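Local coordinates for protein 4-hydroxy-tetrahydrodipicolinate synthase (PDB 1O5K) that probably catalyses the condensation of pyruvate with aspartate semialdehyde to 4-hydroxy-tetrahydrodipicolinate, a step of lysine biosynthesis, through a Schiff base, at residues 94-99 with 127-132; 98-103 with 109-114. All coordinates share one frame; numbering follows the deposited sequence. Where two conformers were deposited one is given.

Interaction 1: 94-99 with 127-132; sequences EKTLKL and YQHYKY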
# COMPACT_ATOMS: atom_id res chain seq x y z
N GLU A 94 0.54 31.87 3.89
CA GLU A 94 0.36 33.28 3.57
C GLU A 94 -0.55 33.44 2.38
O GLU A 94 -1.46 34.26 2.38
CB GLU A 94 1.72 33.93 3.27
CG GLU A 94 1.69 35.42 3.09
CD GLU A 94 3.10 36.00 3.00
OE1 GLU A 94 3.40 36.68 1.98
OE2 GLU A 94 3.90 35.77 3.94
N LYS A 95 -0.30 32.66 1.36
CA LYS A 95 -1.08 32.78 0.12
C LYS A 95 -2.49 32.28 0.32
O LYS A 95 -3.42 32.83 -0.23
CB LYS A 95 -0.46 31.98 -1.03
CG LYS A 95 -1.24 32.08 -2.37
CD LYS A 95 -1.33 33.51 -2.88
CE LYS A 95 -2.41 33.65 -3.98
NZ LYS A 95 -2.41 35.02 -4.61
N THR A 96 -2.65 31.27 1.17
CA THR A 96 -3.98 30.76 1.51
C THR A 96 -4.81 31.85 2.18
O THR A 96 -5.96 32.07 1.83
CB THR A 96 -3.86 29.53 2.41
OG1 THR A 96 -3.26 28.42 1.71
CG2 THR A 96 -5.24 29.03 2.77
N LEU A 97 -4.23 32.57 3.13
CA LEU A 97 -4.96 33.65 3.76
C LEU A 97 -5.41 34.69 2.74
O LEU A 97 -6.53 35.17 2.79
CB LEU A 97 -4.13 34.26 4.89
CG LEU A 97 -4.84 35.43 5.60
CD1 LEU A 97 -6.23 35.02 6.14
CD2 LEU A 97 -3.95 35.96 6.66
N LYS A 98 -4.54 35.03 1.79
CA LYS A 98 -4.87 35.99 0.78
C LYS A 98 -6.10 35.52 0.01
O LYS A 98 -7.02 36.29 -0.23
CB LYS A 98 -3.69 36.18 -0.17
CG LYS A 98 -3.89 37.27 -1.24
CD LYS A 98 -3.30 36.81 -2.57
CE LYS A 98 -3.29 37.89 -3.62
NZ LYS A 98 -2.48 39.07 -3.19
N LEU A 99 -6.13 34.26 -0.37
CA LEU A 99 -7.31 33.76 -1.08
C LEU A 99 -8.57 33.73 -0.25
O LEU A 99 -9.68 33.98 -0.73
CB LEU A 99 -7.05 32.37 -1.58
CG LEU A 99 -6.05 32.24 -2.74
CD1 LEU A 99 -6.01 30.81 -3.18
CD2 LEU A 99 -6.39 33.09 -3.90
N TYR A 127 -2.03 22.14 12.04
CA TYR A 127 -2.69 22.90 13.08
C TYR A 127 -2.34 24.38 12.96
O TYR A 127 -3.25 25.23 12.97
CB TYR A 127 -2.30 22.36 14.44
CG TYR A 127 -2.90 23.11 15.58
CD1 TYR A 127 -4.23 22.94 15.93
CD2 TYR A 127 -2.14 23.97 16.31
CE1 TYR A 127 -4.77 23.63 17.04
CE2 TYR A 127 -2.68 24.69 17.41
CZ TYR A 127 -4.00 24.51 17.75
OH TYR A 127 -4.51 25.20 18.87
N GLN A 128 -1.04 24.69 12.87
CA GLN A 128 -0.60 26.08 12.79
C GLN A 128 -1.14 26.82 11.55
O GLN A 128 -1.45 28.01 11.64
CB GLN A 128 0.93 26.20 12.93
CG GLN A 128 1.43 25.87 14.32
CD GLN A 128 1.01 26.88 15.35
OE1 GLN A 128 0.67 28.02 15.02
NE2 GLN A 128 1.05 26.48 16.62
N HIS A 129 -1.20 26.11 10.41
CA HIS A 129 -1.75 26.62 9.15
C HIS A 129 -3.20 27.08 9.34
O HIS A 129 -3.52 28.21 9.06
CB HIS A 129 -1.63 25.53 8.08
CG HIS A 129 -2.24 25.86 6.76
ND1 HIS A 129 -1.64 26.69 5.83
CD2 HIS A 129 -3.35 25.37 6.17
CE1 HIS A 129 -2.38 26.71 4.73
NE2 HIS A 129 -3.43 25.92 4.91
N TYR A 130 -4.06 26.18 9.85
CA TYR A 130 -5.48 26.50 10.05
C TYR A 130 -5.66 27.54 11.16
O TYR A 130 -6.53 28.40 11.06
CB TYR A 130 -6.25 25.22 10.34
CG TYR A 130 -6.41 24.37 9.10
CD1 TYR A 130 -7.25 24.78 8.05
CD2 TYR A 130 -5.69 23.18 8.92
CE1 TYR A 130 -7.30 24.05 6.88
CE2 TYR A 130 -5.80 22.44 7.78
CZ TYR A 130 -6.61 22.89 6.76
OH TYR A 130 -6.70 22.13 5.59
N LYS A 131 -4.81 27.49 12.19
CA LYS A 131 -4.89 28.49 13.25
C LYS A 131 -4.61 29.90 12.72
O LYS A 131 -5.33 30.89 13.02
CB LYS A 131 -3.89 28.19 14.36
CG LYS A 131 -4.03 29.17 15.52
CD LYS A 131 -3.57 28.60 16.84
CE LYS A 131 -2.18 29.07 17.22
NZ LYS A 131 -1.17 28.30 16.48
N TYR A 132 -3.53 30.02 11.98
CA TYR A 132 -3.14 31.29 11.38
C TYR A 132 -4.28 31.87 10.58
O TYR A 132 -4.61 33.05 10.73
CB TYR A 132 -1.93 31.12 10.47
CG TYR A 132 -1.37 32.43 9.91
CD1 TYR A 132 -0.48 33.19 10.65
CD2 TYR A 132 -1.73 32.88 8.65
CE1 TYR A 132 0.05 34.39 10.14
CE2 TYR A 132 -1.23 34.07 8.15
CZ TYR A 132 -0.34 34.81 8.89
OH TYR A 132 0.17 35.98 8.39
O HOH W 1 2.58 34.95 6.54
O HOH W 2 -4.52 25.45 2.39
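Thr96 and His129 meet with the hydroxyl of one at the ring edge of the other: Thr96 OG1 lies in the imidazole plane, 3.6 Å from His129 CE1, and the two side chains cross at about a right angle. The distance is one of van der Waals contact. What joins the polar atoms is a water, 2.8 Å from His129 NE2 and donating to Thr96 OG1 at 3.3 Å. Each group also has a direct partner just before or in the first residue of helix 93-106: Ser92 O for Thr96 OG1, Thr93 OG1 for His129 ND1. With CG anti to the backbone N (chi1 176°), the imidazole extends from helix 123-134 toward helix 93-106. His129 CD2 stands 4.0 Å above the plane of the Tyr130 ring, over its centre, so that one face of this neighbour is covered.

One turn further along helix 123-134, Tyr132 makes the second touch. Leu97 CD2 comes to 3.6 Å from Tyr132 CE2, approaching the ring obliquely, and again the side chains run roughly perpendicular. Beyond this apolar pair a second water links the helices, donating to Glu94 OE2 at 3.0 Å and lying 3.2 Å from Tyr132 OH. Arg136 makes a cation-pi contact with the same tyrosine ring.

The segments belong to neighbouring outer helices of the TIM barrel, and their nearest CA atoms, those of Leu97 and Tyr132, are 8.2 Å apart; 186 Å² is buried between them. No direct hydrogen bond joins residues 94-99 to 127-132, whose polar links run through the two waters; His129 ND1 bonds directly to Thr93, one residue earlier. With a hydrogen-bonding partner at each ring nitrogen, His129 should be restricted in its rotation about chi2, whereas the Leu97-Tyr132 touch imposes no directional bond.

Interaction 2: 98-103 with 109-114; sequences KLVKQA and NGVLVV
Helix 93-106 and strand 110-114 are the second and third elements of a beta-alpha-beta unit of the TIM barrel, the crossover that begins with strand 84-87. Over the segments compared, the helix and strand axes approach to 8.8 Å, and their N-to-C directions differ by 155°, close to antiparallel, as expected where the chain turns back after the helix to enter the next parallel strand. The nearest CA atoms are those of Val100 and Val111, 6.7 Å apart.

No hydrogen bond crosses this interface; the evidence is for apolar packing of four buried side chains. Val111 is central, its CB directed at the helix and its two methyls divided between residues one turn apart. CG2 faces Val100, 4.2 Å from Val100 CG2, and the two side chains cross at about a right angle. CG1 is turned to Ala103. Val100 CG2 also lies 4.3 Å from CG2 of Val113, two residues further along the strand. Ile133 of helix 123-134 packs on Val100 as well, while Ile141 of the adjacent strand touches Val111, so the small valine cluster continues into the next unit of the barrel.

The tightest touch is at Ala103: with Val111 CG1 anti to the carbonyl carbon (chi1 -75°), this methyl lies 3.7 Å from Ala103 CB.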
# COMPACT_ATOMS: atom_id res chain seq x y z
N LYS A 98 -4.54 35.03 1.79
CA LYS A 98 -4.87 35.99 0.78
C LYS A 98 -6.10 35.52 0.01
O LYS A 98 -7.02 36.29 -0.23
CB LYS A 98 -3.69 36.18 -0.17
CG LYS A 98 -3.89 37.27 -1.24
CD LYS A 98 -3.30 36.81 -2.57
CE LYS A 98 -3.29 37.89 -3.62
NZ LYS A 98 -2.48 39.07 -3.19
N LEU A 99 -6.13 34.26 -0.37
CA LEU A 99 -7.31 33.76 -1.08
C LEU A 99 -8.57 33.73 -0.25
O LEU A 99 -9.68 33.98 -0.73
CB LEU A 99 -7.05 32.37 -1.58
CG LEU A 99 -6.05 32.24 -2.74
CD1 LEU A 99 -6.01 30.81 -3.18
CD2 LEU A 99 -6.39 33.09 -3.90
N VAL A 100 -8.39 33.42 1.02
CA VAL A 100 -9.52 33.41 1.97
C VAL A 100 -10.09 34.81 2.11
O VAL A 100 -11.29 35.03 1.99
CB VAL A 100 -9.07 32.81 3.30
CG1 VAL A 100 -10.09 33.06 4.40
CG2 VAL A 100 -8.79 31.36 3.15
N LYS A 101 -9.22 35.80 2.29
CA LYS A 101 -9.67 37.21 2.41
C LYS A 101 -10.34 37.74 1.11
O LYS A 101 -11.33 38.50 1.17
CB LYS A 101 -8.50 38.07 2.89
CG LYS A 101 -8.09 37.82 4.33
N GLN A 102 -9.86 37.29 -0.04
CA GLN A 102 -10.53 37.56 -1.31
C GLN A 102 -11.95 36.99 -1.36
O GLN A 102 -12.90 37.71 -1.71
CB GLN A 102 -9.69 37.06 -2.49
CG GLN A 102 -8.41 37.96 -2.65
CD GLN A 102 -7.47 37.58 -3.83
OE1 GLN A 102 -6.73 38.44 -4.33
NE2 GLN A 102 -7.49 36.32 -4.24
N ALA A 103 -12.12 35.72 -0.97
CA ALA A 103 -13.46 35.13 -0.93
C ALA A 103 -14.36 35.84 0.05
O ALA A 103 -15.54 36.10 -0.25
CB ALA A 103 -13.39 33.66 -0.59
N ASN A 109 -19.87 32.51 1.59
CA ASN A 109 -20.48 32.15 2.87
C ASN A 109 -19.56 31.28 3.74
O ASN A 109 -19.82 31.02 4.92
CB ASN A 109 -21.82 31.47 2.63
CG ASN A 109 -22.76 32.32 1.76
OD1 ASN A 109 -23.14 31.92 0.66
ND2 ASN A 109 -23.14 33.49 2.27
N GLY A 110 -18.49 30.81 3.13
CA GLY A 110 -17.46 30.01 3.77
C GLY A 110 -16.34 29.72 2.79
O GLY A 110 -16.43 30.01 1.59
N VAL A 111 -15.27 29.11 3.30
CA VAL A 111 -14.22 28.66 2.42
C VAL A 111 -13.88 27.19 2.69
O VAL A 111 -13.96 26.69 3.87
CB VAL A 111 -12.91 29.54 2.52
CG1 VAL A 111 -13.05 30.87 1.82
CG2 VAL A 111 -12.53 29.70 3.97
N LEU A 112 -13.46 26.50 1.65
CA LEU A 112 -12.99 25.14 1.73
C LEU A 112 -11.48 25.20 1.56
O LEU A 112 -11.00 25.74 0.59
CB LEU A 112 -13.65 24.30 0.62
CG LEU A 112 -13.30 22.80 0.59
CD1 LEU A 112 -13.95 22.12 1.78
CD2 LEU A 112 -13.73 22.10 -0.67
N VAL A 113 -10.73 24.74 2.56
CA VAL A 113 -9.29 24.93 2.56
C VAL A 113 -8.58 23.60 2.67
O VAL A 113 -8.53 22.98 3.75
CB VAL A 113 -8.87 25.84 3.72
CG1 VAL A 113 -7.38 25.99 3.81
CG2 VAL A 113 -9.54 27.20 3.64
N VAL A 114 -8.06 23.14 1.54
CA VAL A 114 -7.39 21.87 1.49
C VAL A 114 -6.13 21.93 2.34
O VAL A 114 -5.48 22.98 2.46
CB VAL A 114 -7.08 21.45 0.01
CG1 VAL A 114 -6.10 22.40 -0.63
CG2 VAL A 114 -6.71 19.98 -0.11

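Helix 93-106 serves both contacts: its 94-99 segment meets helix 123-134 in interaction 1, and its 98-103 segment packs on strand 110-114 in interaction 2, the two centres lying 10 Å apart. Val113 joins them directly. Its carbonyl O is 2.7 Å from Tyr130 OH, a probable hydrogen bond, and its CG1 is 3.9 Å from Thr96 CG2 and 4.1 Å from His129 NE2. The strand is thus held against both helices that flank it in the chain. Tyr144, the predicted proton donor/acceptor, has its side chain about 6 Å from that of Val113 and about 10 Å from that of His129, so both contacts have a residue within about 10 Å of this predicted catalytic side chain.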